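Local coordinates for predicted acetamidase/formamidase (Thermoanaerobacter tengcongensis, PDB 3TKK), which probably hydrolyses the carbon-nitrogen bond of linear amides such as acetamide or formamide, and binds zinc and calcium ions, at the interface of chains A and B. Numbering follows the deposited sequence. Chains: chain A/B, Predicted acetamidase/formamidase.

Contact 1 and contact 2 lie about 31 Å apart, measured between the centres of their C-alpha atoms, and belong to one two-fold symmetric interface. Each presses helix 260-270 of one chain against loops of the other, with the chains exchanged: Ala264, Ser268, Leu101 and Gly195 appear in both, and the bond from the Gly195 amide to the Ser268 hydroxyl occurs in each. Contact 1 takes in the end of the helix, with strand 272-277 and helix 237-255 of the same chain; contact 2 takes in its start, facing strands 89-95 and 108-116 of the partner chain. Such reciprocal packing would suit a dimer, although the structure alone does not establish one in solution.

Contact 1: the interface of chains A and B. Residues chain A 245, 264, 267-268, 271, 273, 287; chain B 100-101, 191, 194-195.
The backbone carbonyl oxygen O of B:Asp191 is gripped by an amide of chain A and by a water. The amide N of A:Ala273, at the start of strand 272-277, donates to O of B:Asp191 at 2.9 Å, nearly straight at the hydrogen (171°) but from above the carbonyl plane rather than along a lone pair. Water 1 also bonds to it and meets the carbonyl oxygens of A:Phe267 and A:Gly271, tying the end of helix 260-270 to the B loop. A few residues on, the amide N of B:Gly195 donates to the hydroxyl OG of A:Ser268 at 2.8 Å, a more bent bond (130° at the hydrogen).

Between these polar points B:Val194, the residue with most surface buried here, plugs into an apolar pocket of chain A. Its CG2 sits between the backbone N and the carbonyl carbon, and from there it meets CB of A:Phe267 at 3.6 Å and the ring tip of A:Phe287, atom CZ, at 4.0 Å. The A:Phe287 ring in turn lays CE2 over one face of the A:Phe267 ring, towards its rim, backing the pocket from within chain A. The other branch, CG1, points at CG2 of A:Val245.

A:Val245, on helix 237-255, carries the far end of the patch. With CG1 anti to the backbone N (chi1 177°), that methyl meets CG1 of B:Val100 tip to tip at 3.6 Å and touches CD2 of B:Leu101. Loops of chain B thus pack against helices 237-255 and 260-270 and strands 272-277 and 283-290 of chain A, a part of the two-fold interface that probably helps hold the copies together. The other B:Leu101 methyl, CD1, rests 3.9 Å from CA of A:Ala264.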
ATOM      1  N   VAL A 245       2.953  -4.243 -11.547  1.00 21.33           N
ATOM      2  CA  VAL A 245       3.291  -5.665 -11.437  1.00 22.32           C
ATOM      3  C   VAL A 245       3.827  -6.225 -12.719  1.00 23.60           C
ATOM      4  O   VAL A 245       4.832  -6.910 -12.708  1.00 24.12           O
ATOM      5  CB  VAL A 245       2.011  -6.463 -10.963  1.00 23.31           C
ATOM      6  CG1 VAL A 245       2.180  -8.000 -10.856  1.00 23.81           C
ATOM      7  CG2 VAL A 245       1.654  -5.961  -9.633  1.00 21.65           C
ATOM      8  N   ALA A 264       5.220 -15.180 -10.723  1.00 31.72           N
ATOM      9  CA  ALA A 264       3.943 -14.818 -10.137  1.00 30.66           C
ATOM     10  C   ALA A 264       3.834 -15.264  -8.680  1.00 30.56           C
ATOM     11  O   ALA A 264       3.308 -14.500  -7.809  1.00 29.23           O
ATOM     12  CB  ALA A 264       2.756 -15.400 -10.947  1.00 31.47           C
ATOM     13  N   PHE A 267       6.222 -13.191  -6.471  1.00 28.37           N
ATOM     14  CA  PHE A 267       5.679 -11.865  -6.275  1.00 26.70           C
ATOM     15  C   PHE A 267       4.504 -11.911  -5.274  1.00 26.18           C
ATOM     16  O   PHE A 267       4.287 -10.941  -4.525  1.00 25.02           O
ATOM     17  CB  PHE A 267       5.123 -11.369  -7.578  1.00 26.31           C
ATOM     18  CG  PHE A 267       6.184 -10.800  -8.532  1.00 27.07           C
ATOM     19  CD1 PHE A 267       7.539 -11.064  -8.362  1.00 27.08           C
ATOM     20  CD2 PHE A 267       5.794 -10.070  -9.590  1.00 26.42           C
ATOM     21  CE1 PHE A 267       8.499 -10.528  -9.236  1.00 28.53           C
ATOM     22  CE2 PHE A 267       6.725  -9.552 -10.492  1.00 26.09           C
ATOM     23  CZ  PHE A 267       8.105  -9.784 -10.297  1.00 26.89           C
ATOM     24  N   SER A 268       3.729 -12.983  -5.346  1.00 27.04           N
ATOM     25  CA  SER A 268       2.578 -13.074  -4.501  1.00 26.78           C
ATOM     26  C   SER A 268       2.982 -13.127  -3.028  1.00 26.98           C
ATOM     27  O   SER A 268       2.128 -12.765  -2.146  1.00 26.57           O
ATOM     28  CB  SER A 268       1.767 -14.354  -4.795  1.00 27.89           C
ATOM     29  OG  SER A 268       0.338 -14.157  -4.709  1.00 27.37           O
ATOM     30  N   GLY A 271       6.434  -9.804  -2.722  1.00 25.47           N
ATOM     31  CA  GLY A 271       6.297  -8.468  -3.211  1.00 23.41           C
ATOM     32  C   GLY A 271       5.028  -7.787  -2.677  1.00 24.27           C
ATOM     33  O   GLY A 271       4.042  -8.459  -2.333  1.00 23.16           O
ATOM     34  N   ALA A 273       2.208  -4.820  -3.301  1.00 19.55           N
ATOM     35  CA  ALA A 273       1.592  -3.775  -4.089  1.00 19.24           C
ATOM     36  C   ALA A 273       1.282  -2.619  -3.120  1.00 18.37           C
ATOM     37  O   ALA A 273       0.759  -2.893  -2.068  1.00 18.14           O
ATOM     38  CB  ALA A 273       0.338  -4.332  -4.665  1.00 19.44           C
ATOM     39  N   PHE A 287       4.840  -1.374  -7.150  1.00 20.13           N
ATOM     40  CA  PHE A 287       5.107  -2.745  -6.650  1.00 19.97           C
ATOM     41  C   PHE A 287       6.524  -2.953  -6.137  1.00 21.13           C
ATOM     42  O   PHE A 287       7.500  -2.755  -6.850  1.00 19.86           O
ATOM     43  CB  PHE A 287       4.769  -3.756  -7.759  1.00 19.93           C
ATOM     44  CG  PHE A 287       4.834  -5.196  -7.269  1.00 22.84           C
ATOM     45  CD1 PHE A 287       3.828  -5.685  -6.447  1.00 21.02           C
ATOM     46  CD2 PHE A 287       5.834  -6.065  -7.716  1.00 21.82           C
ATOM     47  CE1 PHE A 287       3.854  -6.970  -5.941  1.00 21.66           C
ATOM     48  CE2 PHE A 287       5.839  -7.396  -7.204  1.00 22.78           C
ATOM     49  CZ  PHE A 287       4.831  -7.867  -6.387  1.00 22.71           C
TER
ATOM     50  N   VAL B 100      -2.807 -11.140 -10.870  1.00 28.84           N
ATOM     51  CA  VAL B 100      -2.510 -10.049 -11.775  1.00 28.10           C
ATOM     52  C   VAL B 100      -1.838 -10.496 -13.090  1.00 29.63           C
ATOM     53  O   VAL B 100      -2.030  -9.857 -14.139  1.00 29.71           O
ATOM     54  CB  VAL B 100      -1.677  -8.951 -11.031  1.00 28.02           C
ATOM     55  CG1 VAL B 100      -1.187  -7.851 -12.066  1.00 26.50           C
ATOM     56  CG2 VAL B 100      -2.556  -8.360  -9.911  1.00 25.50           C
ATOM     57  N   LEU B 101      -1.092 -11.603 -13.062  1.00 30.68           N
ATOM     58  CA  LEU B 101      -0.313 -11.975 -14.244  1.00 33.54           C
ATOM     59  C   LEU B 101      -1.046 -13.119 -14.952  1.00 34.07           C
ATOM     60  O   LEU B 101      -0.423 -13.789 -15.763  1.00 37.27           O
ATOM     61  CB  LEU B 101       1.070 -12.490 -13.835  1.00 33.07           C
ATOM     62  CG  LEU B 101       1.911 -11.366 -13.145  1.00 32.62           C
ATOM     63  CD1 LEU B 101       3.241 -11.881 -12.576  1.00 32.62           C
ATOM     64  CD2 LEU B 101       2.215 -10.202 -14.102  1.00 30.78           C
ATOM     65  N   ASP B 191       1.609  -7.935   0.180  1.00 22.86           N
ATOM     66  CA  ASP B 191       0.380  -7.209   0.035  1.00 21.90           C
ATOM     67  C   ASP B 191      -0.024  -7.277  -1.470  1.00 22.05           C
ATOM     68  O   ASP B 191       0.817  -7.172  -2.333  1.00 22.44           O
ATOM     69  CB  ASP B 191       0.663  -5.764   0.359  1.00 21.08           C
ATOM     70  CG  ASP B 191       0.381  -5.393   1.782  1.00 21.36           C
ATOM     71  OD1 ASP B 191      -0.168  -6.202   2.529  1.00 22.92           O
ATOM     72  OD2 ASP B 191       0.772  -4.235   2.142  1.00 21.92           O
ATOM     73  N   VAL B 194      -0.567 -10.966  -5.521  1.00 25.94           N
ATOM     74  CA  VAL B 194      -0.740 -10.771  -6.992  1.00 28.31           C
ATOM     75  C   VAL B 194      -0.608 -12.016  -7.846  1.00 28.09           C
ATOM     76  O   VAL B 194      -1.047 -12.019  -9.023  1.00 29.84           O
ATOM     77  CB  VAL B 194       0.213  -9.637  -7.547  1.00 26.43           C
ATOM     78  CG1 VAL B 194      -0.036  -8.339  -6.720  1.00 24.41           C
ATOM     79  CG2 VAL B 194       1.719 -10.067  -7.435  1.00 26.74           C
ATOM     80  N   GLY B 195      -0.050 -13.054  -7.250  1.00 28.82           N
ATOM     81  CA  GLY B 195      -0.012 -14.403  -7.886  1.00 30.53           C
ATOM     82  C   GLY B 195      -1.320 -15.187  -7.717  1.00 31.72           C
ATOM     83  O   GLY B 195      -1.554 -16.165  -8.457  1.00 32.77           O
TER
HETATM   84  O   HOH W   1       1.950  -9.550  -3.801  1.00  2.00           O
HETATM   85  O   HOH W   2       0.106  -2.068   0.511  1.00  2.81           O

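Contact 2: the interface of chains A and B. Residues chain A 93-94, 101, 105, 109, 195-196; chain B 260-261, 264-265, 268.
B:Glu261 lies across A:Tyr109, its aliphatic stem rather than its carboxylate making the contact. CB stands over one face of the phenol ring, 3.7 Å from the centroid and displaced towards the rim, in a CH-pi contact, while CG reaches ring atom CD1 at 3.5 Å. The bend at chi2 (75°) turns the carboxylate away from the ring and towards A:Met105, whose CG lies 3.5 Å from OE2. Ring and carboxylate planes are 38° apart.

A:Met105 runs past B:Glu261 and B:Thr260 in the opposite direction. Its CG meets CG2 of B:Thr260, and a turn at chi3 (-77°) swings the terminal methyl CE over to CB of B:Ala264, 3.8 Å away. The sulphur SD passes beside CG of B:Glu261, and the thioether runs along the face of helix 260-270 turned to chain A. A:Leu101 adds its CD1 methyl against CA of B:Ala264.

B:Thr265 continues the surface one turn along the helix. Its CG2 meets CG2 of A:Thr94 and CE2 of the tyrosine ring, whereas OG1 is held by the carbonyl O of B:Glu261 at 2.9 Å. Water 3 joins this same hydroxyl to the phenol OH of A:Tyr109. An alanine in place of A:Tyr109 removes the ring, and would probably leave the stem of B:Glu261 without its aromatic cover, a gap beside B:Thr265 and water 3 without its phenol partner.

Within chain A, OG1 of A:Thr94 donates on a lone pair of the A:Gly195 carbonyl O at 2.8 Å, which probably helps to position the glycine whose amide N bonds to OG of B:Ser268. The site thus seats helix 260-270 of one subunit against strands and loops of the other, and probably helps hold the two copies together.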
ATOM      1  N   ALA A  93      -3.294  21.971   2.475  1.00 24.46           N
ATOM      2  CA  ALA A  93      -4.507  22.328   1.731  1.00 22.14           C
ATOM      3  C   ALA A  93      -5.480  21.210   1.645  1.00 21.71           C
ATOM      4  O   ALA A  93      -5.101  20.020   1.485  1.00 20.99           O
ATOM      5  CB  ALA A  93      -4.136  22.852   0.301  1.00 22.05           C
ATOM      6  N   THR A  94      -6.788  21.544   1.759  1.00 23.16           N
ATOM      7  CA  THR A  94      -7.800  20.553   1.364  1.00 22.31           C
ATOM      8  C   THR A  94      -9.085  21.286   1.083  1.00 24.77           C
ATOM      9  O   THR A  94      -9.066  22.463   1.006  1.00 25.46           O
ATOM     10  CB  THR A  94      -8.083  19.553   2.505  1.00 22.02           C
ATOM     11  OG1 THR A  94      -8.891  18.463   2.018  1.00 21.65           O
ATOM     12  CG2 THR A  94      -8.768  20.224   3.743  1.00 23.16           C
ATOM     13  N   LEU A 101     -11.785  12.796   0.912  1.00 22.94           N
ATOM     14  CA  LEU A 101     -12.862  13.211   1.846  1.00 21.38           C
ATOM     15  C   LEU A 101     -13.440  14.534   1.267  1.00 23.11           C
ATOM     16  O   LEU A 101     -14.212  15.232   1.951  1.00 24.77           O
ATOM     17  CB  LEU A 101     -12.364  13.444   3.275  1.00 22.28           C
ATOM     18  CG  LEU A 101     -11.636  12.243   4.004  1.00 20.74           C
ATOM     19  CD1 LEU A 101     -11.167  12.580   5.360  1.00 20.73           C
ATOM     20  CD2 LEU A 101     -12.596  11.030   4.004  1.00 20.69           C
ATOM     21  N   MET A 105     -16.623  18.336   2.787  1.00 29.91           N
ATOM     22  CA  MET A 105     -16.150  19.662   3.148  1.00 31.47           C
ATOM     23  C   MET A 105     -16.797  20.704   2.241  1.00 34.42           C
ATOM     24  O   MET A 105     -17.216  20.351   1.180  1.00 33.21           O
ATOM     25  CB  MET A 105     -14.627  19.709   2.959  1.00 27.37           C
ATOM     26  CG  MET A 105     -13.894  19.034   4.199  1.00 27.28           C
ATOM     27  SD  MET A 105     -12.157  19.011   3.956  1.00 26.37           S
ATOM     28  CE  MET A 105     -11.920  17.647   2.779  1.00 26.05           C
ATOM     29  N   TYR A 109      -9.591  25.117   1.971  1.00 30.58           N
ATOM     30  CA  TYR A 109      -8.911  25.259   3.237  1.00 28.79           C
ATOM     31  C   TYR A 109      -7.466  25.311   2.942  1.00 27.78           C
ATOM     32  O   TYR A 109      -7.041  24.615   2.037  1.00 27.04           O
ATOM     33  CB  TYR A 109      -9.115  23.991   4.062  1.00 26.72           C
ATOM     34  CG  TYR A 109      -8.339  23.915   5.379  1.00 27.98           C
ATOM     35  CD1 TYR A 109      -8.833  24.489   6.537  1.00 29.60           C
ATOM     36  CD2 TYR A 109      -7.122  23.239   5.458  1.00 28.71           C
ATOM     37  CE1 TYR A 109      -8.133  24.409   7.785  1.00 27.96           C
ATOM     38  CE2 TYR A 109      -6.421  23.132   6.710  1.00 27.00           C
ATOM     39  CZ  TYR A 109      -6.970  23.698   7.847  1.00 26.76           C
ATOM     40  OH  TYR A 109      -6.294  23.557   9.035  1.00 27.25           O
ATOM     41  N   GLY A 195      -5.902  13.714   1.712  1.00 17.93           N
ATOM     42  CA  GLY A 195      -6.519  15.047   1.928  1.00 23.25           C
ATOM     43  C   GLY A 195      -6.341  15.958   0.692  1.00 21.09           C
ATOM     44  O   GLY A 195      -6.869  17.038   0.633  1.00 21.13           O
ATOM     45  N   VAL A 196      -5.520  15.498  -0.253  1.00 20.05           N
ATOM     46  CA  VAL A 196      -5.137  16.239  -1.495  1.00 18.39           C
ATOM     47  C   VAL A 196      -3.668  16.757  -1.469  1.00 21.85           C
ATOM     48  O   VAL A 196      -2.987  16.874  -2.522  1.00 21.96           O
ATOM     49  CB  VAL A 196      -6.142  17.321  -1.937  1.00 22.74           C
ATOM     50  CG1 VAL A 196      -5.808  18.785  -1.541  1.00 19.84           C
ATOM     51  CG2 VAL A 196      -6.251  17.344  -3.537  1.00 21.04           C
TER
ATOM     52  N   THR B 260     -13.234  18.655  10.199  1.00 25.85           N
ATOM     53  CA  THR B 260     -13.112  17.762   9.053  1.00 24.30           C
ATOM     54  C   THR B 260     -11.800  18.076   8.322  1.00 24.32           C
ATOM     55  O   THR B 260     -11.118  17.137   7.814  1.00 22.38           O
ATOM     56  CB  THR B 260     -14.344  18.037   8.072  1.00 24.79           C
ATOM     57  OG1 THR B 260     -15.551  18.044   8.884  1.00 26.12           O
ATOM     58  CG2 THR B 260     -14.402  16.931   7.056  1.00 23.77           C
ATOM     59  N   GLU B 261     -11.502  19.379   8.193  1.00 24.07           N
ATOM     60  CA  GLU B 261     -10.326  19.845   7.471  1.00 23.44           C
ATOM     61  C   GLU B 261      -9.085  19.336   8.221  1.00 22.96           C
ATOM     62  O   GLU B 261      -8.092  18.936   7.613  1.00 22.05           O
ATOM     63  CB  GLU B 261     -10.288  21.385   7.389  1.00 24.39           C
ATOM     64  CG  GLU B 261     -11.310  22.001   6.340  1.00 25.73           C
ATOM     65  CD  GLU B 261     -12.710  21.942   6.904  1.00 26.81           C
ATOM     66  OE1 GLU B 261     -12.968  21.665   8.161  1.00 26.47           O
ATOM     67  OE2 GLU B 261     -13.580  22.027   6.065  1.00 28.51           O
ATOM     68  N   ALA B 264      -8.836  15.644   7.313  1.00 20.52           N
ATOM     69  CA  ALA B 264      -8.396  15.360   5.974  1.00 21.36           C
ATOM     70  C   ALA B 264      -6.895  15.639   5.854  1.00 19.35           C
ATOM     71  O   ALA B 264      -6.120  14.774   5.326  1.00 19.62           O
ATOM     72  CB  ALA B 264      -9.190  16.251   4.973  1.00 20.05           C
ATOM     73  N   THR B 265      -6.445  16.771   6.394  1.00 19.92           N
ATOM     74  CA  THR B 265      -5.030  17.108   6.259  1.00 21.87           C
ATOM     75  C   THR B 265      -4.094  16.219   7.156  1.00 21.36           C
ATOM     76  O   THR B 265      -2.968  15.837   6.712  1.00 19.13           O
ATOM     77  CB  THR B 265      -4.741  18.658   6.554  1.00 20.47           C
ATOM     78  OG1 THR B 265      -5.231  18.989   7.875  1.00 21.41           O
ATOM     79  CG2 THR B 265      -5.397  19.470   5.564  1.00 20.54           C
ATOM     80  N   SER B 268      -3.760  13.010   5.391  1.00 17.81           N
ATOM     81  CA  SER B 268      -2.949  13.236   4.184  1.00 17.38           C
ATOM     82  C   SER B 268      -1.461  13.086   4.473  1.00 18.42           C
ATOM     83  O   SER B 268      -0.676  12.687   3.589  1.00 19.44           O
ATOM     84  CB  SER B 268      -3.128  14.628   3.577  1.00 17.52           C
ATOM     85  OG  SER B 268      -3.084  14.442   2.171  1.00 17.05           O
TER
HETATM   86  O   HOH W   3      -4.548  21.310   9.290  1.00  5.42           O